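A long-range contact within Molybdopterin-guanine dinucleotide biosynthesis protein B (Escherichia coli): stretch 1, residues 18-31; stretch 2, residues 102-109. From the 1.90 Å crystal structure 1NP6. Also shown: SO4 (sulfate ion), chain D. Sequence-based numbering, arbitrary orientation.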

# COMPACT_ATOMS: atom_id res chain seq x y z
N GLY B 18 -8.17 -2.12 25.73
CA GLY B 18 -7.01 -2.95 25.48
C GLY B 18 -6.97 -3.67 24.13
O GLY B 18 -6.28 -4.67 23.99
N LYS B 19 -7.72 -3.17 23.16
CA LYS B 19 -7.75 -3.70 21.79
C LYS B 19 -6.38 -3.93 21.10
O LYS B 19 -6.07 -5.06 20.71
CB LYS B 19 -8.60 -2.78 20.93
CG LYS B 19 -9.72 -3.48 20.24
CD LYS B 19 -10.17 -2.69 19.03
CE LYS B 19 -11.15 -1.62 19.41
NZ LYS B 19 -10.60 -0.25 19.17
N THR B 20 -5.58 -2.87 20.91
CA THR B 20 -4.33 -3.01 20.14
C THR B 20 -3.30 -3.91 20.85
O THR B 20 -2.61 -4.72 20.22
CB THR B 20 -3.69 -1.64 19.73
OG1 THR B 20 -2.85 -1.14 20.78
CG2 THR B 20 -4.75 -0.54 19.52
N THR B 21 -3.25 -3.79 22.18
CA THR B 21 -2.42 -4.62 23.04
C THR B 21 -2.77 -6.12 22.93
O THR B 21 -1.89 -6.97 22.90
CB THR B 21 -2.56 -4.13 24.50
OG1 THR B 21 -1.74 -2.98 24.69
CG2 THR B 21 -2.03 -5.15 25.52
N LEU B 22 -4.07 -6.41 22.88
CA LEU B 22 -4.57 -7.77 22.71
C LEU B 22 -4.17 -8.32 21.35
O LEU B 22 -3.66 -9.43 21.26
CB LEU B 22 -6.10 -7.82 22.89
CG LEU B 22 -6.71 -9.24 22.80
CD1 LEU B 22 -6.09 -10.20 23.81
CD2 LEU B 22 -8.21 -9.21 22.96
N LEU B 23 -4.42 -7.54 20.29
CA LEU B 23 -4.06 -7.92 18.92
C LEU B 23 -2.55 -8.16 18.75
O LEU B 23 -2.13 -9.04 17.99
CB LEU B 23 -4.56 -6.90 17.92
CG LEU B 23 -5.86 -7.12 17.13
CD1 LEU B 23 -6.74 -8.24 17.67
CD2 LEU B 23 -6.63 -5.80 16.98
N LYS B 24 -1.75 -7.39 19.49
CA LYS B 24 -0.29 -7.53 19.52
C LYS B 24 0.18 -8.91 19.93
O LYS B 24 1.23 -9.36 19.46
CB LYS B 24 0.35 -6.49 20.46
CG LYS B 24 0.66 -5.17 19.80
CD LYS B 24 1.87 -4.52 20.43
CE LYS B 24 1.63 -3.05 20.73
NZ LYS B 24 2.22 -2.65 22.04
N LYS B 25 -0.57 -9.58 20.81
CA LYS B 25 -0.28 -10.96 21.25
C LYS B 25 -1.07 -12.06 20.52
O LYS B 25 -0.63 -13.21 20.46
CB LYS B 25 -0.52 -11.13 22.75
CG LYS B 25 -0.38 -9.88 23.60
CD LYS B 25 -0.09 -10.24 25.05
CE LYS B 25 -1.37 -10.46 25.84
NZ LYS B 25 -1.17 -11.38 27.00
N LEU B 26 -2.25 -11.74 19.99
CA LEU B 26 -3.05 -12.76 19.31
C LEU B 26 -2.49 -13.13 17.95
O LEU B 26 -2.47 -14.32 17.58
CB LEU B 26 -4.52 -12.28 19.18
CG LEU B 26 -5.45 -13.21 18.40
CD1 LEU B 26 -5.69 -14.54 19.12
CD2 LEU B 26 -6.78 -12.47 18.09
N ILE B 27 -2.03 -12.12 17.20
CA ILE B 27 -1.50 -12.31 15.85
C ILE B 27 -0.30 -13.30 15.81
O ILE B 27 -0.30 -14.24 15.02
CB ILE B 27 -1.20 -10.94 15.17
CG1 ILE B 27 -2.52 -10.24 14.75
CG2 ILE B 27 -0.30 -11.10 13.93
CD1 ILE B 27 -2.38 -8.73 14.47
N PRO B 28 0.69 -13.11 16.67
CA PRO B 28 1.78 -14.10 16.78
C PRO B 28 1.27 -15.51 17.07
O PRO B 28 1.75 -16.46 16.44
CB PRO B 28 2.64 -13.58 17.95
CG PRO B 28 2.38 -12.11 18.01
CD PRO B 28 0.92 -11.94 17.55
N ALA B 29 0.32 -15.63 18.01
CA ALA B 29 -0.26 -16.89 18.40
C ALA B 29 -0.99 -17.57 17.23
O ALA B 29 -0.90 -18.79 17.06
CB ALA B 29 -1.20 -16.69 19.56
N LEU B 30 -1.69 -16.79 16.43
CA LEU B 30 -2.30 -17.32 15.22
C LEU B 30 -1.23 -17.81 14.23
O LEU B 30 -1.34 -18.91 13.67
CB LEU B 30 -3.23 -16.27 14.57
CG LEU B 30 -4.52 -15.92 15.33
CD1 LEU B 30 -5.24 -14.72 14.70
CD2 LEU B 30 -5.47 -17.12 15.46
N CYS B 31 -0.21 -16.99 14.01
CA CYS B 31 0.87 -17.29 13.08
C CYS B 31 1.59 -18.59 13.48
O CYS B 31 2.02 -19.36 12.62
CB CYS B 31 1.88 -16.14 13.02
SG CYS B 31 1.38 -14.72 12.04
N ASP B 102 -5.36 -16.17 5.15
CA ASP B 102 -6.43 -17.05 5.63
C ASP B 102 -7.56 -16.34 6.36
O ASP B 102 -8.64 -16.89 6.51
CB ASP B 102 -5.84 -18.11 6.57
CG ASP B 102 -4.73 -18.91 5.92
OD1 ASP B 102 -4.96 -19.48 4.84
OD2 ASP B 102 -3.58 -19.03 6.41
N LEU B 103 -7.28 -15.12 6.84
CA LEU B 103 -8.11 -14.42 7.81
C LEU B 103 -7.71 -12.96 7.84
O LEU B 103 -6.54 -12.64 7.93
CB LEU B 103 -7.88 -15.00 9.22
CG LEU B 103 -8.49 -14.28 10.42
CD1 LEU B 103 -9.98 -14.65 10.58
CD2 LEU B 103 -7.71 -14.58 11.68
N ILE B 104 -8.69 -12.06 7.79
CA ILE B 104 -8.40 -10.64 7.94
C ILE B 104 -9.02 -10.08 9.22
O ILE B 104 -10.24 -10.11 9.38
CB ILE B 104 -8.87 -9.86 6.67
CG1 ILE B 104 -8.10 -10.31 5.43
CG2 ILE B 104 -8.73 -8.37 6.86
CD1 ILE B 104 -8.77 -9.92 4.08
N LEU B 105 -8.17 -9.56 10.11
CA LEU B 105 -8.62 -8.91 11.34
C LEU B 105 -8.91 -7.43 11.09
O LEU B 105 -8.19 -6.79 10.31
CB LEU B 105 -7.57 -9.05 12.46
CG LEU B 105 -7.16 -10.50 12.78
CD1 LEU B 105 -5.83 -10.58 13.55
CD2 LEU B 105 -8.28 -11.21 13.55
N VAL B 106 -9.94 -6.89 11.76
CA VAL B 106 -10.39 -5.49 11.55
C VAL B 106 -10.53 -4.73 12.85
O VAL B 106 -11.16 -5.21 13.80
CB VAL B 106 -11.73 -5.44 10.77
CG1 VAL B 106 -12.14 -3.98 10.46
CG2 VAL B 106 -11.63 -6.27 9.50
N GLU B 107 -9.95 -3.52 12.91
CA GLU B 107 -9.88 -2.73 14.15
C GLU B 107 -9.88 -1.19 13.97
O GLU B 107 -9.27 -0.65 13.05
CB GLU B 107 -8.61 -3.15 14.90
CG GLU B 107 -8.15 -2.17 15.94
CD GLU B 107 -6.68 -2.31 16.24
OE1 GLU B 107 -5.88 -2.31 15.29
OE2 GLU B 107 -6.34 -2.43 17.44
N GLY B 108 -10.56 -0.48 14.88
CA GLY B 108 -10.46 0.97 14.99
C GLY B 108 -11.48 1.81 14.22
O GLY B 108 -11.47 3.04 14.31
N PHE B 109 -12.34 1.14 13.45
CA PHE B 109 -13.38 1.81 12.67
C PHE B 109 -14.64 2.09 13.50
O PHE B 109 -15.06 1.25 14.31
CB PHE B 109 -13.74 0.99 11.43
CG PHE B 109 -12.64 0.93 10.38
CD1 PHE B 109 -11.63 -0.03 10.46
CD2 PHE B 109 -12.61 1.84 9.32
CE1 PHE B 109 -10.60 -0.08 9.51
CE2 PHE B 109 -11.59 1.80 8.36
CZ PHE B 109 -10.58 0.84 8.46
S SO4 D . -7.49 0.37 23.11
O1 SO4 D . -6.56 -0.14 22.12
O2 SO4 D . -8.70 -0.47 23.18
O3 SO4 D . -6.81 0.33 24.40
O4 SO4 D . -7.87 1.73 22.79

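A helix packs nearly antiparallel against a strand through an apolar leucine and isoleucine layer that gives way, near the start of the helix, to contacts around the buried side chain of Glu107, with no hydrogen bond joining the two stretches. The axes of helix 19-31 and strand 103-107 run at 164° and approach to 10.6 Å. The antiparallel register follows from this: Lys19 lies across from Glu107 (CA to CA 8.0 Å), Leu23 from Leu105 (CA to CA 8.9 Å) and Leu30 from Leu103 (CA to CA 9.9 Å), so the backbones diverge slightly toward the later turns of the helix. Alternation along the strand selects Leu103, Leu105 and Glu107, whose CA-to-CB bonds point toward the helix, while that of Val106 points away. At the apolar end, Leu30 CD1 sits 3.9 Å from Leu103 CD2 and 4.3 Å from Leu105 CD1, so one methyl touches two successive inward-facing leucines of the strand. The CA-to-CB bond of Ile27 points sideways, but the end of the side chain comes nearer, and its CG1 lies 3.5 Å from CD1 of Leu105. Glu107 has the largest area covered by the other stretch, 87 Å². With chi1 and chi2 both t, its chain reaches out from the strand to the first turns of the helix: CG packs 3.7 Å from Lys19 CD, and OE2 lies 3.2 Å from Thr20 CG2 and 3.4 Å from Leu23 CD2. These carboxylate contacts are with methyl carbons, and the Lys19 approach is between aliphatic carbons. The amine of Lys19 lies instead near the backbone just after the strand, with NZ 4.3 Å from Gly108 N. The phi/psi of Gly108, 93/-3, would jam a CB against the preceding carbonyl oxygen, which by itself calls for glycine. Within the helix, backbone hydrogen bonds such as Leu23 N to Lys19 O (3.0 Å) and Ile27 N to Leu23 O (3.2 Å) run up to Pro28. Pro28 has no N-H to give to the preceding turn, and the helix kinks there; bonding resumes with Leu30 N to Leu26 O at 2.8 Å. At the other end, Gly18 occupies the N-cap position, and a sulfate, probably from the crystallisation liquor, accepts hydrogen bonds from Gly18 N to O2 (3.1 Å), Lys19 N to O2 (2.9 Å) and Thr20 N to O1 (3.1 Å). No earlier turn of this helix is available to these amides, which leaves them free for the anion.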